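Local coordinates for inner membrane lipoprotein SadB (Salmonella enterica, PDB 4C47) that is required for proper surface expression of the trimeric autotransporter adhesin SadA and may act directly in its biogenesis, at residues S106-V120 with I156-L170. Sequence-based numbering, arbitrary orientation.
Sequences SVIHLDLVNLLSIPV and IELLPGAWTNVTLTL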
ATOM      1  N   SER A 106      -3.211  33.093 -15.990  1.00 70.88           N
ATOM      2  CA  SER A 106      -4.102  33.467 -14.905  1.00 71.31           C
ATOM      3  C   SER A 106      -3.289  33.860 -13.688  1.00 67.43           C
ATOM      4  O   SER A 106      -2.146  33.437 -13.527  1.00 65.76           O
ATOM      5  CB  SER A 106      -5.020  32.303 -14.538  1.00 71.97           C
ATOM      6  OG  SER A 106      -5.672  31.799 -15.684  1.00 83.61           O
ATOM      7  N   VAL A 107      -3.882  34.674 -12.829  1.00 65.98           N
ATOM      8  CA  VAL A 107      -3.272  34.981 -11.551  1.00 60.91           C
ATOM      9  C   VAL A 107      -4.283  34.700 -10.454  1.00 61.10           C
ATOM     10  O   VAL A 107      -5.409  35.194 -10.492  1.00 70.25           O
ATOM     11  CB  VAL A 107      -2.764  36.433 -11.491  1.00 73.25           C
ATOM     12  CG1 VAL A 107      -2.657  36.910 -10.055  1.00 78.04           C
ATOM     13  CG2 VAL A 107      -1.420  36.541 -12.190  1.00 75.12           C
ATOM     14  N   ILE A 108      -3.885  33.875  -9.494  1.00 55.26           N
ATOM     15  CA  ILE A 108      -4.748  33.550  -8.373  1.00 59.02           C
ATOM     16  C   ILE A 108      -4.325  34.321  -7.136  1.00 61.12           C
ATOM     17  O   ILE A 108      -3.219  34.137  -6.627  1.00 63.83           O
ATOM     18  CB  ILE A 108      -4.708  32.052  -8.040  1.00 62.04           C
ATOM     19  CG1 ILE A 108      -5.064  31.218  -9.271  1.00 60.29           C
ATOM     20  CG2 ILE A 108      -5.648  31.743  -6.881  1.00 52.43           C
ATOM     21  CD1 ILE A 108      -5.054  29.728  -9.013  1.00 61.37           C
ATOM     22  N   HIS A 109      -5.207  35.190  -6.660  1.00 55.20           N
ATOM     23  CA  HIS A 109      -4.985  35.871  -5.395  1.00 54.94           C
ATOM     24  C   HIS A 109      -5.662  35.066  -4.305  1.00 56.87           C
ATOM     25  O   HIS A 109      -6.859  34.804  -4.377  1.00 63.37           O
ATOM     26  CB  HIS A 109      -5.555  37.288  -5.435  1.00 54.79           C
ATOM     27  CG  HIS A 109      -4.940  38.154  -6.487  1.00 66.02           C
ATOM     28  ND1 HIS A 109      -3.859  38.972  -6.237  1.00 78.57           N
ATOM     29  CD2 HIS A 109      -5.246  38.321  -7.795  1.00 71.52           C
ATOM     30  CE1 HIS A 109      -3.530  39.610  -7.345  1.00 81.13           C
ATOM     31  NE2 HIS A 109      -4.355  39.235  -8.306  1.00 75.26           N
ATOM     32  N   LEU A 110      -4.893  34.654  -3.303  1.00 57.36           N
ATOM     33  CA  LEU A 110      -5.459  33.882  -2.207  1.00 61.24           C
ATOM     34  C   LEU A 110      -4.883  34.297  -0.861  1.00 55.91           C
ATOM     35  O   LEU A 110      -3.967  35.115  -0.786  1.00 62.97           O
ATOM     36  CB  LEU A 110      -5.243  32.383  -2.419  1.00 67.77           C
ATOM     37  CG  LEU A 110      -3.822  31.835  -2.375  1.00 70.56           C
ATOM     38  CD1 LEU A 110      -3.826  30.377  -1.946  1.00 74.37           C
ATOM     39  CD2 LEU A 110      -3.162  31.968  -3.730  1.00 79.41           C
ATOM     40  N   ASP A 111      -5.441  33.732   0.202  1.00 54.38           N
ATOM     41  CA  ASP A 111      -4.858  33.851   1.529  1.00 52.39           C
ATOM     42  C   ASP A 111      -4.434  32.467   1.995  1.00 52.34           C
ATOM     43  O   ASP A 111      -5.171  31.493   1.836  1.00 54.29           O
ATOM     44  CB  ASP A 111      -5.856  34.452   2.524  1.00 64.14           C
ATOM     45  CG  ASP A 111      -6.063  35.942   2.324  1.00 71.48           C
ATOM     46  OD1 ASP A 111      -5.120  36.616   1.857  1.00 75.77           O
ATOM     47  OD2 ASP A 111      -7.166  36.438   2.640  1.00 69.55           O
ATOM     48  N   LEU A 112      -3.233  32.381   2.553  1.00 44.93           N
ATOM     49  CA  LEU A 112      -2.784  31.162   3.203  1.00 48.86           C
ATOM     50  C   LEU A 112      -2.704  31.421   4.698  1.00 60.42           C
ATOM     51  O   LEU A 112      -2.433  32.547   5.125  1.00 54.09           O
ATOM     52  CB  LEU A 112      -1.412  30.740   2.673  1.00 50.10           C
ATOM     53  CG  LEU A 112      -1.319  30.248   1.226  1.00 53.77           C
ATOM     54  CD1 LEU A 112       0.127  29.960   0.854  1.00 48.87           C
ATOM     55  CD2 LEU A 112      -2.176  29.008   1.021  1.00 48.87           C
ATOM     56  N   VAL A 113      -2.948  30.385   5.493  1.00 47.92           N
ATOM     57  CA  VAL A 113      -2.835  30.505   6.938  1.00 54.48           C
ATOM     58  C   VAL A 113      -2.192  29.260   7.557  1.00 57.54           C
ATOM     59  O   VAL A 113      -2.526  28.118   7.203  1.00 47.14           O
ATOM     60  CB  VAL A 113      -4.203  30.800   7.607  1.00 56.89           C
ATOM     61  CG1 VAL A 113      -5.183  29.655   7.387  1.00 44.48           C
ATOM     62  CG2 VAL A 113      -4.018  31.081   9.086  1.00 52.64           C
ATOM     63  N   ASN A 114      -1.242  29.503   8.457  1.00 49.90           N
ATOM     64  CA  ASN A 114      -0.557  28.451   9.195  1.00 52.97           C
ATOM     65  C   ASN A 114      -1.464  27.889  10.283  1.00 55.03           C
ATOM     66  O   ASN A 114      -1.909  28.619  11.168  1.00 57.79           O
ATOM     67  CB  ASN A 114       0.743  29.003   9.786  1.00 53.74           C
ATOM     68  CG  ASN A 114       1.472  28.000  10.662  1.00 54.78           C
ATOM     69  OD1 ASN A 114       1.231  26.797  10.596  1.00 63.91           O
ATOM     70  ND2 ASN A 114       2.382  28.502  11.490  1.00 59.20           N
ATOM     71  N   LEU A 115      -1.739  26.590  10.208  1.00 50.85           N
ATOM     72  CA  LEU A 115      -2.661  25.942  11.135  1.00 45.33           C
ATOM     73  C   LEU A 115      -1.985  25.581  12.451  1.00 56.16           C
ATOM     74  O   LEU A 115      -2.656  25.284  13.437  1.00 61.57           O
ATOM     75  CB  LEU A 115      -3.257  24.686  10.498  1.00 49.03           C
ATOM     76  CG  LEU A 115      -4.093  24.903   9.238  1.00 52.83           C
ATOM     77  CD1 LEU A 115      -4.698  23.586   8.748  1.00 41.89           C
ATOM     78  CD2 LEU A 115      -5.174  25.945   9.499  1.00 39.56           C
ATOM     79  N   LEU A 116      -0.656  25.614  12.461  1.00 44.32           N
ATOM     80  CA  LEU A 116       0.116  25.209  13.630  1.00 46.90           C
ATOM     81  C   LEU A 116       0.226  26.347  14.647  1.00 59.97           C
ATOM     82  O   LEU A 116      -0.259  27.454  14.412  1.00 50.83           O
ATOM     83  CB  LEU A 116       1.507  24.741  13.206  1.00 49.10           C
ATOM     84  CG  LEU A 116       1.552  23.677  12.103  1.00 51.61           C
ATOM     85  CD1 LEU A 116       2.985  23.236  11.832  1.00 51.08           C
ATOM     86  CD2 LEU A 116       0.674  22.481  12.461  1.00 47.47           C
ATOM     87  N   SER A 117       0.872  26.062  15.773  1.00 58.27           N
ATOM     88  CA  SER A 117       0.978  27.013  16.874  1.00 60.41           C
ATOM     89  C   SER A 117       2.297  27.783  16.860  1.00 64.69           C
ATOM     90  O   SER A 117       2.505  28.679  17.675  1.00 67.93           O
ATOM     91  CB  SER A 117       0.822  26.289  18.211  1.00 61.00           C
ATOM     92  OG  SER A 117       1.847  25.327  18.392  1.00 70.17           O
ATOM     93  N   ILE A 118       3.189  27.424  15.943  1.00 64.65           N
ATOM     94  CA  ILE A 118       4.452  28.138  15.784  1.00 66.46           C
ATOM     95  C   ILE A 118       4.589  28.659  14.355  1.00 67.33           C
ATOM     96  O   ILE A 118       4.054  28.058  13.420  1.00 62.99           O
ATOM     97  CB  ILE A 118       5.666  27.250  16.150  1.00 74.89           C
ATOM     98  CG1 ILE A 118       5.710  25.995  15.277  1.00 71.58           C
ATOM     99  CG2 ILE A 118       5.624  26.873  17.622  1.00 75.54           C
ATOM    100  CD1 ILE A 118       6.956  25.164  15.481  1.00 79.63           C
ATOM    101  N   PRO A 119       5.289  29.793  14.185  1.00 69.16           N
ATOM    102  CA  PRO A 119       5.497  30.355  12.846  1.00 69.12           C
ATOM    103  C   PRO A 119       6.260  29.391  11.942  1.00 66.79           C
ATOM    104  O   PRO A 119       7.079  28.613  12.426  1.00 71.80           O
ATOM    105  CB  PRO A 119       6.360  31.592  13.113  1.00 64.35           C
ATOM    106  CG  PRO A 119       6.128  31.932  14.545  1.00 72.38           C
ATOM    107  CD  PRO A 119       5.886  30.631  15.240  1.00 69.18           C
ATOM    108  N   VAL A 120       5.979  29.447  10.646  1.00 62.26           N
ATOM    109  CA  VAL A 120       6.780  28.745   9.653  1.00 61.23           C
ATOM    110  C   VAL A 120       7.223  29.745   8.587  1.00 65.61           C
ATOM    111  O   VAL A 120       6.458  30.629   8.199  1.00 69.91           O
ATOM    112  CB  VAL A 120       6.018  27.559   9.009  1.00 66.55           C
ATOM    113  CG1 VAL A 120       5.693  26.507  10.054  1.00 55.92           C
ATOM    114  CG2 VAL A 120       4.745  28.032   8.327  1.00 62.88           C
ATOM    115  N   ILE A 156       7.947  34.276   2.465  1.00112.32           N
ATOM    116  CA  ILE A 156       6.791  34.662   3.264  1.00112.73           C
ATOM    117  C   ILE A 156       6.807  33.983   4.630  1.00104.90           C
ATOM    118  O   ILE A 156       6.960  32.765   4.728  1.00106.92           O
ATOM    119  CB  ILE A 156       5.473  34.292   2.551  1.00116.02           C
ATOM    120  CG1 ILE A 156       5.476  34.799   1.105  1.00124.14           C
ATOM    121  CG2 ILE A 156       4.275  34.825   3.322  1.00112.56           C
ATOM    122  CD1 ILE A 156       5.638  36.294   0.972  1.00131.82           C
ATOM    123  N   GLU A 157       6.652  34.779   5.682  1.00 93.82           N
ATOM    124  CA  GLU A 157       6.530  34.240   7.030  1.00 85.19           C
ATOM    125  C   GLU A 157       5.064  34.110   7.420  1.00 79.95           C
ATOM    126  O   GLU A 157       4.336  35.101   7.464  1.00 82.13           O
ATOM    127  CB  GLU A 157       7.256  35.126   8.039  1.00 91.63           C
ATOM    128  CG  GLU A 157       7.064  34.683   9.479  1.00 93.17           C
ATOM    129  CD  GLU A 157       7.825  35.544  10.464  1.00108.39           C
ATOM    130  OE1 GLU A 157       8.329  36.614  10.060  1.00125.40           O
ATOM    131  OE2 GLU A 157       7.923  35.147  11.644  1.00105.12           O
ATOM    132  N   LEU A 158       4.638  32.882   7.699  1.00 72.71           N
ATOM    133  CA  LEU A 158       3.255  32.620   8.076  1.00 59.08           C
ATOM    134  C   LEU A 158       3.116  32.464   9.586  1.00 58.19           C
ATOM    135  O   LEU A 158       3.496  31.437  10.151  1.00 58.03           O
ATOM    136  CB  LEU A 158       2.734  31.372   7.364  1.00 59.10           C
ATOM    137  CG  LEU A 158       2.730  31.426   5.835  1.00 64.26           C
ATOM    138  CD1 LEU A 158       2.300  30.088   5.254  1.00 60.73           C
ATOM    139  CD2 LEU A 158       1.824  32.543   5.343  1.00 69.60           C
ATOM    140  N   LEU A 159       2.578  33.494  10.236  1.00 61.87           N
ATOM    141  CA  LEU A 159       2.344  33.459  11.676  1.00 63.16           C
ATOM    142  C   LEU A 159       1.110  32.616  11.976  1.00 60.10           C
ATOM    143  O   LEU A 159       0.190  32.554  11.158  1.00 65.39           O
ATOM    144  CB  LEU A 159       2.169  34.878  12.227  1.00 58.69           C
ATOM    145  CG  LEU A 159       3.439  35.728  12.276  1.00 69.02           C
ATOM    146  CD1 LEU A 159       3.148  37.116  12.826  1.00 62.21           C
ATOM    147  CD2 LEU A 159       4.505  35.032  13.112  1.00 76.32           C
ATOM    148  N   PRO A 160       1.089  31.954  13.148  1.00 56.13           N
ATOM    149  CA  PRO A 160      -0.031  31.077  13.511  1.00 50.55           C
ATOM    150  C   PRO A 160      -1.367  31.812  13.523  1.00 51.48           C
ATOM    151  O   PRO A 160      -1.531  32.762  14.283  1.00 69.53           O
ATOM    152  CB  PRO A 160       0.317  30.633  14.936  1.00 53.91           C
ATOM    153  CG  PRO A 160       1.780  30.810  15.051  1.00 61.23           C
ATOM    154  CD  PRO A 160       2.120  31.993  14.198  1.00 58.68           C
ATOM    155  N   GLY A 161      -2.300  31.381  12.678  1.00 49.52           N
ATOM    156  CA  GLY A 161      -3.651  31.914  12.691  1.00 50.16           C
ATOM    157  C   GLY A 161      -3.873  33.120  11.797  1.00 57.60           C
ATOM    158  O   GLY A 161      -5.006  33.575  11.630  1.00 56.81           O
ATOM    159  N   ALA A 162      -2.796  33.630  11.208  1.00 58.09           N
ATOM    160  CA  ALA A 162      -2.870  34.850  10.410  1.00 54.49           C
ATOM    161  C   ALA A 162      -3.019  34.588   8.914  1.00 58.71           C
ATOM    162  O   ALA A 162      -2.081  34.137   8.253  1.00 62.92           O
ATOM    163  CB  ALA A 162      -1.653  35.734  10.673  1.00 47.84           C
ATOM    164  N   TRP A 163      -4.209  34.867   8.390  1.00 49.95           N
ATOM    165  CA  TRP A 163      -4.448  34.809   6.956  1.00 45.55           C
ATOM    166  C   TRP A 163      -3.497  35.758   6.240  1.00 51.42           C
ATOM    167  O   TRP A 163      -3.472  36.954   6.529  1.00 57.29           O
ATOM    168  CB  TRP A 163      -5.896  35.187   6.636  1.00 40.75           C
ATOM    169  CG  TRP A 163      -6.901  34.147   7.034  1.00 44.51           C
ATOM    170  CD1 TRP A 163      -7.757  34.197   8.097  1.00 46.01           C
ATOM    171  CD2 TRP A 163      -7.159  32.902   6.370  1.00 43.68           C
ATOM    172  NE1 TRP A 163      -8.531  33.058   8.135  1.00 48.45           N
ATOM    173  CE2 TRP A 163      -8.184  32.249   7.087  1.00 45.35           C
ATOM    174  CE3 TRP A 163      -6.623  32.277   5.239  1.00 51.85           C
ATOM    175  CZ2 TRP A 163      -8.682  31.001   6.709  1.00 48.68           C
ATOM    176  CZ3 TRP A 163      -7.122  31.037   4.864  1.00 46.76           C
ATOM    177  CH2 TRP A 163      -8.139  30.414   5.598  1.00 44.03           C
ATOM    178  N   THR A 164      -2.720  35.227   5.303  1.00 53.84           N
ATOM    179  CA  THR A 164      -1.677  36.015   4.653  1.00 51.54           C
ATOM    180  C   THR A 164      -1.812  36.012   3.131  1.00 60.25           C
ATOM    181  O   THR A 164      -2.009  34.963   2.516  1.00 62.13           O
ATOM    182  CB  THR A 164      -0.279  35.510   5.049  1.00 53.11           C
ATOM    183  OG1 THR A 164      -0.208  35.373   6.475  1.00 54.77           O
ATOM    184  CG2 THR A 164       0.803  36.479   4.574  1.00 52.31           C
ATOM    185  N   ASN A 165      -1.705  37.196   2.534  1.00 67.11           N
ATOM    186  CA  ASN A 165      -1.858  37.356   1.092  1.00 72.61           C
ATOM    187  C   ASN A 165      -0.760  36.679   0.276  1.00 70.31           C
ATOM    188  O   ASN A 165       0.424  36.954   0.458  1.00 68.71           O
ATOM    189  CB  ASN A 165      -1.937  38.840   0.730  1.00 82.02           C
ATOM    190  CG  ASN A 165      -3.263  39.213   0.104  1.00 96.58           C
ATOM    191  OD1 ASN A 165      -3.748  38.530  -0.799  1.00106.14           O
ATOM    192  ND2 ASN A 165      -3.862  40.294   0.586  1.00 98.58           N
ATOM    193  N   VAL A 166      -1.168  35.787  -0.622  1.00 75.62           N
ATOM    194  CA  VAL A 166      -0.241  35.088  -1.507  1.00 69.21           C
ATOM    195  C   VAL A 166      -0.780  35.097  -2.938  1.00 71.45           C
ATOM    196  O   VAL A 166      -1.978  34.897  -3.163  1.00 73.95           O
ATOM    197  CB  VAL A 166      -0.001  33.633  -1.043  1.00 63.22           C
ATOM    198  CG1 VAL A 166       0.864  32.881  -2.042  1.00 68.53           C
ATOM    199  CG2 VAL A 166       0.643  33.611   0.335  1.00 60.04           C
ATOM    200  N   THR A 167       0.107  35.345  -3.898  1.00 65.33           N
ATOM    201  CA  THR A 167      -0.266  35.397  -5.308  1.00 67.20           C
ATOM    202  C   THR A 167       0.410  34.298  -6.128  1.00 72.97           C
ATOM    203  O   THR A 167       1.635  34.177  -6.132  1.00 80.92           O
ATOM    204  CB  THR A 167       0.073  36.768  -5.922  1.00 72.75           C
ATOM    205  OG1 THR A 167      -0.817  37.759  -5.395  1.00 78.49           O
ATOM    206  CG2 THR A 167      -0.065  36.724  -7.438  1.00 72.90           C
ATOM    207  N   LEU A 168      -0.399  33.502  -6.820  1.00 69.86           N
ATOM    208  CA  LEU A 168       0.110  32.456  -7.694  1.00 63.09           C
ATOM    209  C   LEU A 168      -0.041  32.874  -9.149  1.00 68.89           C
ATOM    210  O   LEU A 168      -1.152  32.919  -9.672  1.00 74.55           O
ATOM    211  CB  LEU A 168      -0.651  31.150  -7.465  1.00 57.20           C
ATOM    212  CG  LEU A 168      -0.756  30.646  -6.030  1.00 59.39           C
ATOM    213  CD1 LEU A 168      -1.541  29.342  -5.973  1.00 59.78           C
ATOM    214  CD2 LEU A 168       0.619  30.477  -5.404  1.00 64.68           C
ATOM    215  N   THR A 169       1.075  33.185  -9.802  1.00 69.98           N
ATOM    216  CA  THR A 169       1.040  33.522 -11.219  1.00 76.47           C
ATOM    217  C   THR A 169       1.223  32.257 -12.048  1.00 79.53           C
ATOM    218  O   THR A 169       2.262  31.601 -11.983  1.00 79.62           O
ATOM    219  CB  THR A 169       2.102  34.569 -11.602  1.00 83.70           C
ATOM    220  OG1 THR A 169       3.376  33.934 -11.742  1.00 96.21           O
ATOM    221  CG2 THR A 169       2.184  35.658 -10.547  1.00 78.64           C
ATOM    222  N   LEU A 170       0.195  31.916 -12.817  1.00 81.01           N
ATOM    223  CA  LEU A 170       0.187  30.691 -13.602  1.00 74.90           C
ATOM    224  C   LEU A 170       0.050  31.009 -15.085  1.00 81.13           C
ATOM    225  O   LEU A 170      -1.060  31.170 -15.592  1.00 88.31           O
ATOM    226  CB  LEU A 170      -0.973  29.801 -13.156  1.00 72.07           C
ATOM    227  CG  LEU A 170      -1.073  29.551 -11.650  1.00 65.25           C
ATOM    228  CD1 LEU A 170      -2.277  28.686 -11.334  1.00 64.64           C
ATOM    229  CD2 LEU A 170       0.204  28.906 -11.133  1.00 77.01           C
TER
HETATM  230  O   HOH W   1      -0.248  32.111   8.571  1.00 54.95           O
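Leu158 O takes two N-H groups from residues 106-120. Val120 N donates to Leu158 O at 3.2 Å, and Asn114 ND2 adds a long, weak bond. The Asn114 amide also ties its own loop together. Its CG lies anti to the backbone N (chi1 176°), which carries the amide into the loop. There Asn114 ND2 donates to Ile118 O at 2.6 Å, and Asn114 OD1 accepts from Leu116 N, an Asx turn. A water takes the Asn114 N-H and donates to Leu159 O and Ala162 O. It joins the two segments between the main ladder and the single Val120-Leu158 bridge. A type II turn from Leu159 to Ala162 lies here, and Gly161 N donates to Asn114 O. That oxygen also accepts from Ser117 OG of the second subunit.

Beyond the turn, 106-112 and 164-170 pair as antiparallel strands in one sheet of the C-terminal beta-sandwich. Thr164 N to Leu112 O is the shortest bond of the ladder, 2.7 Å. Leu112, Val166, Leu168 and Leu170 line the inner face, toward strand 124-130 of the other sheet. Leu110 CD2 reaches Leu168 CG at 3.6 Å.

Val113 CG1 sits over one face of the six-membered ring of Trp163, 3.5 Å from its centroid, a CH-pi contact. Arg95 makes a cation-pi contact with this indole and a salt bridge to Asp111 OD2, while Ile118 of the second subunit packs on both Val113 and Trp163.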